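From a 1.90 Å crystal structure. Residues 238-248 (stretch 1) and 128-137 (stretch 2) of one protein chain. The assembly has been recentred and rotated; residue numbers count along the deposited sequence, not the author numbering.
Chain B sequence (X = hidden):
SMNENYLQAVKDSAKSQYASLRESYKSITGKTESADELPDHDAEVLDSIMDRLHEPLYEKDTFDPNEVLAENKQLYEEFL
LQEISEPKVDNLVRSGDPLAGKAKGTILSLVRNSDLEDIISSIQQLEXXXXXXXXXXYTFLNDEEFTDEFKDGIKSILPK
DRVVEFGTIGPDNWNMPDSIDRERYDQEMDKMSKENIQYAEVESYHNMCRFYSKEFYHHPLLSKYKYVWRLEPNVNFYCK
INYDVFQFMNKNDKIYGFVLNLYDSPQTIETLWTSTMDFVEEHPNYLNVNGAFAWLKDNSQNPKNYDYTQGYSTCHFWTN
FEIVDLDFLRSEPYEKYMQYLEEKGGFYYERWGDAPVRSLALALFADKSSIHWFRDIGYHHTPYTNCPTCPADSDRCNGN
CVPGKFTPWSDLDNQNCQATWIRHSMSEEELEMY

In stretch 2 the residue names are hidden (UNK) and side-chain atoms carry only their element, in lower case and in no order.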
# COMPACT_ATOMS: atom_id res chain seq x y z
N TYR B 238 -8.36 14.21 5.80
CA TYR B 238 -9.50 15.16 5.68
C TYR B 238 -10.70 14.84 6.50
O TYR B 238 -11.54 15.76 6.65
CB TYR B 238 -9.97 15.29 4.21
CG TYR B 238 -8.89 15.74 3.27
CD1 TYR B 238 -8.34 17.06 3.36
CD2 TYR B 238 -8.38 14.92 2.30
CE1 TYR B 238 -7.28 17.48 2.54
CE2 TYR B 238 -7.35 15.35 1.47
CZ TYR B 238 -6.83 16.65 1.59
OH TYR B 238 -5.81 16.99 0.78
N CYS B 239 -10.82 13.62 7.06
CA CYS B 239 -12.06 13.21 7.63
C CYS B 239 -11.87 12.56 8.96
O CYS B 239 -10.98 11.73 9.15
CB CYS B 239 -12.77 12.21 6.69
SG CYS B 239 -12.97 12.77 5.00
N LYS B 240 -12.77 12.87 9.88
CA LYS B 240 -12.70 12.31 11.20
C LYS B 240 -13.01 10.80 11.21
O LYS B 240 -14.01 10.36 10.65
CB LYS B 240 -13.70 13.00 12.11
CG LYS B 240 -13.22 14.38 12.49
CD LYS B 240 -13.89 14.92 13.74
CE LYS B 240 -13.92 16.46 13.67
NZ LYS B 240 -15.22 16.83 13.07
N ILE B 241 -12.20 10.09 11.95
CA ILE B 241 -12.34 8.66 12.13
C ILE B 241 -12.58 8.39 13.59
O ILE B 241 -11.69 8.58 14.42
CB ILE B 241 -11.09 7.92 11.66
CG1 ILE B 241 -10.86 8.24 10.20
CG2 ILE B 241 -11.22 6.39 11.92
CD1 ILE B 241 -11.89 7.61 9.24
N ASN B 242 -13.81 7.95 13.90
CA ASN B 242 -14.28 7.82 15.28
C ASN B 242 -14.42 6.37 15.82
O ASN B 242 -15.20 6.10 16.72
CB ASN B 242 -15.60 8.57 15.40
CG ASN B 242 -15.38 10.05 15.37
OD1 ASN B 242 -14.53 10.56 16.06
ND2 ASN B 242 -16.13 10.73 14.58
N TYR B 243 -13.67 5.46 15.25
CA TYR B 243 -13.54 4.10 15.73
C TYR B 243 -12.08 3.75 15.67
O TYR B 243 -11.33 4.31 14.88
CB TYR B 243 -14.35 3.11 14.88
CG TYR B 243 -14.00 3.08 13.41
CD1 TYR B 243 -14.53 4.01 12.56
CD2 TYR B 243 -13.10 2.15 12.92
CE1 TYR B 243 -14.19 4.02 11.22
CE2 TYR B 243 -12.76 2.14 11.61
CZ TYR B 243 -13.31 3.07 10.75
OH TYR B 243 -12.99 3.09 9.45
N ASP B 244 -11.69 2.81 16.51
CA ASP B 244 -10.31 2.26 16.56
C ASP B 244 -10.05 1.40 15.33
O ASP B 244 -10.68 0.38 15.12
CB ASP B 244 -10.14 1.47 17.83
CG ASP B 244 -8.71 1.01 18.09
OD1 ASP B 244 -8.02 0.53 17.16
OD2 ASP B 244 -8.24 1.16 19.24
N VAL B 245 -9.14 1.87 14.47
CA VAL B 245 -8.90 1.28 13.18
C VAL B 245 -8.23 -0.06 13.30
O VAL B 245 -8.64 -1.02 12.65
CB VAL B 245 -8.06 2.25 12.31
CG1 VAL B 245 -7.57 1.61 11.03
CG2 VAL B 245 -8.90 3.44 11.93
N PHE B 246 -7.24 -0.16 14.15
CA PHE B 246 -6.62 -1.48 14.40
C PHE B 246 -7.61 -2.49 14.96
O PHE B 246 -7.60 -3.66 14.55
CB PHE B 246 -5.39 -1.38 15.31
CG PHE B 246 -4.29 -0.52 14.81
CD1 PHE B 246 -3.87 -0.55 13.51
CD2 PHE B 246 -3.56 0.26 15.68
CE1 PHE B 246 -2.79 0.17 13.09
CE2 PHE B 246 -2.48 1.02 15.23
CZ PHE B 246 -2.10 0.97 13.92
N GLN B 247 -8.45 -2.08 15.86
CA GLN B 247 -9.46 -3.02 16.42
C GLN B 247 -10.49 -3.39 15.36
O GLN B 247 -10.98 -4.50 15.39
CB GLN B 247 -10.16 -2.46 17.70
CG GLN B 247 -9.21 -2.26 18.87
CD GLN B 247 -8.70 -3.55 19.52
OE1 GLN B 247 -8.54 -4.54 18.87
NE2 GLN B 247 -8.45 -3.51 20.83
N PHE B 248 -10.86 -2.46 14.46
CA PHE B 248 -11.70 -2.81 13.35
C PHE B 248 -11.08 -3.89 12.50
O PHE B 248 -11.73 -4.89 12.13
CB PHE B 248 -12.04 -1.57 12.52
CG PHE B 248 -12.62 -1.90 11.20
CD1 PHE B 248 -13.97 -2.13 11.07
CD2 PHE B 248 -11.80 -2.01 10.07
CE1 PHE B 248 -14.54 -2.51 9.85
CE2 PHE B 248 -12.35 -2.35 8.82
CZ PHE B 248 -13.72 -2.62 8.71
N UNK B 128 -5.31 15.03 14.61
CA UNK B 128 -6.55 15.80 14.58
C UNK B 128 -7.71 14.95 14.04
O UNK B 128 -8.82 15.01 14.54
o UNK B 128 -7.65 18.37 15.88
c UNK B 128 -8.30 18.36 14.81
c UNK B 128 -6.37 17.03 13.71
c UNK B 128 -7.62 17.94 13.49
o UNK B 128 -9.52 18.58 14.83
N UNK B 129 -7.48 14.13 13.02
CA UNK B 129 -8.56 13.39 12.41
C UNK B 129 -8.80 12.04 13.07
O UNK B 129 -9.83 11.43 12.85
c UNK B 129 -8.11 14.45 10.09
o UNK B 129 -10.41 15.15 10.54
c UNK B 129 -8.29 13.16 10.91
o UNK B 129 -8.96 16.76 10.15
c UNK B 129 -9.26 15.52 10.25
N UNK B 130 -7.82 11.54 13.81
CA UNK B 130 -7.88 10.19 14.39
C UNK B 130 -7.24 9.99 15.76
O UNK B 130 -7.93 9.72 16.79
c UNK B 130 -7.31 9.16 13.40
c UNK B 130 -7.33 5.19 15.15
c UNK B 130 -6.12 5.81 14.94
c UNK B 130 -8.50 5.83 14.80
o UNK B 130 -7.39 3.92 15.65
c UNK B 130 -6.13 7.12 14.36
c UNK B 130 -8.48 7.08 14.26
c UNK B 130 -7.30 7.75 14.00
N UNK B 131 -5.93 10.12 15.80
CA UNK B 131 -5.19 9.58 16.91
C UNK B 131 -5.31 10.31 18.24
O UNK B 131 -5.03 9.73 19.25
c UNK B 131 -3.72 9.37 16.53
n UNK B 131 -1.78 8.46 17.72
o UNK B 131 -3.68 7.27 17.74
c UNK B 131 -3.05 8.24 17.36
N UNK B 132 -5.78 11.56 18.25
CA UNK B 132 -5.95 12.27 19.50
C UNK B 132 -7.00 11.58 20.34
O UNK B 132 -6.98 11.72 21.54
n UNK B 132 -9.67 17.00 17.71
c UNK B 132 -7.78 13.92 18.80
c UNK B 132 -9.50 15.56 18.03
c UNK B 132 -6.34 13.72 19.28
c UNK B 132 -8.07 15.38 18.51
N UNK B 133 -7.87 10.80 19.72
CA UNK B 133 -8.89 10.09 20.48
C UNK B 133 -8.58 8.64 20.81
O UNK B 133 -9.37 8.00 21.51
n UNK B 133 -11.24 11.99 18.59
c UNK B 133 -10.77 11.55 19.70
c UNK B 133 -10.24 10.17 19.73
o UNK B 133 -10.63 12.26 20.67
N UNK B 134 -7.46 8.12 20.33
CA UNK B 134 -7.10 6.73 20.53
C UNK B 134 -5.71 6.53 21.11
O UNK B 134 -5.49 5.57 21.78
c UNK B 134 -10.71 6.67 17.79
c UNK B 134 -9.35 6.73 18.02
c UNK B 134 -8.75 5.86 18.89
c UNK B 134 -9.54 4.89 19.49
c UNK B 134 -10.91 4.82 19.27
c UNK B 134 -11.52 5.71 18.39
c UNK B 134 -7.33 5.95 19.24
N UNK B 135 -4.76 7.40 20.78
CA UNK B 135 -3.45 7.46 21.44
C UNK B 135 -2.49 6.37 21.16
O UNK B 135 -1.68 6.04 22.00
N UNK B 136 -2.53 5.79 19.95
CA UNK B 136 -1.53 4.81 19.55
C UNK B 136 -0.18 5.49 19.51
O UNK B 136 -0.02 6.67 19.12
o UNK B 136 -5.87 0.25 19.43
c UNK B 136 -4.95 1.17 19.13
c UNK B 136 -1.91 4.14 18.19
c UNK B 136 -5.33 2.40 18.60
c UNK B 136 -2.67 1.82 18.95
c UNK B 136 -3.01 3.07 18.46
c UNK B 136 -3.63 0.87 19.27
c UNK B 136 -4.36 3.34 18.27
N UNK B 137 0.85 4.74 19.82
CA UNK B 137 2.21 5.26 19.78
C UNK B 137 2.81 5.41 18.41
O UNK B 137 2.29 4.88 17.43
c UNK B 137 0.78 3.33 20.20
c UNK B 137 3.03 4.15 20.48
c UNK B 137 2.23 2.91 20.28
O HOH W 1 -10.68 10.33 16.29

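Position 128 carries three carbons, the last bearing two oxygens. Its side chain does not touch stretch 1. That is a carboxylate on a two-carbon arm, Glu128.

Position 129 has the same set: three carbons, the third with two oxygens. One carboxylate oxygen lies close to the backbone of Cys239 and Lys240. The residue is Glu129. Its OE1 is 3.3 Å from Lys240 N, but the angle is too poor for a hydrogen bond. The firm link is through the backbone: Ile241 N donates to Glu129 O at 2.9 Å, nearly straight at 165°. Lys240 CA also makes a CA-H...O contact with Glu129 O at 3.4 Å.

Position 130 shows one carbon, then a six-carbon ring bearing one oxygen. The ring oxygen lies beside Val245 N, and the ring edge faces the carbonyl oxygens of Ile241 and Tyr243. This is Tyr130. Val245 N donates to Tyr130 OH at 2.9 Å. The hydroxyl thus takes up an amide in the first turn of the helix, where no earlier carbonyl of that helix is available. Ile241 CG2 packs 3.7 Å from Tyr130 CD1, and Val245 CG2 lies 3.8 Å from Tyr130 CE1.

Position 131 has two carbons, the second with one oxygen and one nitrogen. It does not touch stretch 1. The atoms fit an amide, Asn131. Its OD1 accepts from the backbone N of position 136 at 2.9 Å, and its ND2 donates to the backbone O of the same residue, also at 2.9 Å. This pair of bonds braces the turn.

Position 132 has four carbons in a row ending in nitrogen: Lys132. Its NZ forms a salt bridge with Glu128 OE1 at 3.1 Å.

Position 133 again has two carbons, the second with one oxygen and one nitrogen. The nitrogen is beside a water that also meets Ile241 O. It is Asn133. Its ND2 donates to that water, 2.9 Å from the water O. The water donates to Tyr130 O at 2.9 Å and to Ile241 O at 2.8 Å, so it bridges the stretches.

Position 134 has one carbon and a six-carbon ring with no oxygen. Asp244 CA sits over one face of the ring. This is Phe134. Tyr243 C is 3.4 Å from Phe134 CZ.

Position 135 has no side-chain atoms, so it is Gly135. Its phi of 72° favours glycine.

Position 136 has one carbon and a six-carbon ring with one oxygen. That oxygen meets Asp244 OD2, and the ring face meets the edge of Phe246, with planes at 84°. This is Tyr136. Tyr136 OH donates to Asp244 OD2 at a short 2.5 Å.

Position 137 has three carbons closing a ring onto the backbone N. It does not touch stretch 1. This is Pro137.

The contact combines direct polar links with aromatic packing. A backbone bond joins the loop of stretch 1 to Glu129, while two tyrosine hydroxyls hold the helix start. Asp244 caps that helix by accepting from Gln247 N at OD1, 2.9 Å, while OD2 binds Tyr136. The ring of Tyr130 packs on Ile241 and Val245, that of Tyr136 on Phe246, and Phe134 lies against the backbone at Tyr243 and Asp244.

Stretch 2 (128-137) EEYNKNFGYP
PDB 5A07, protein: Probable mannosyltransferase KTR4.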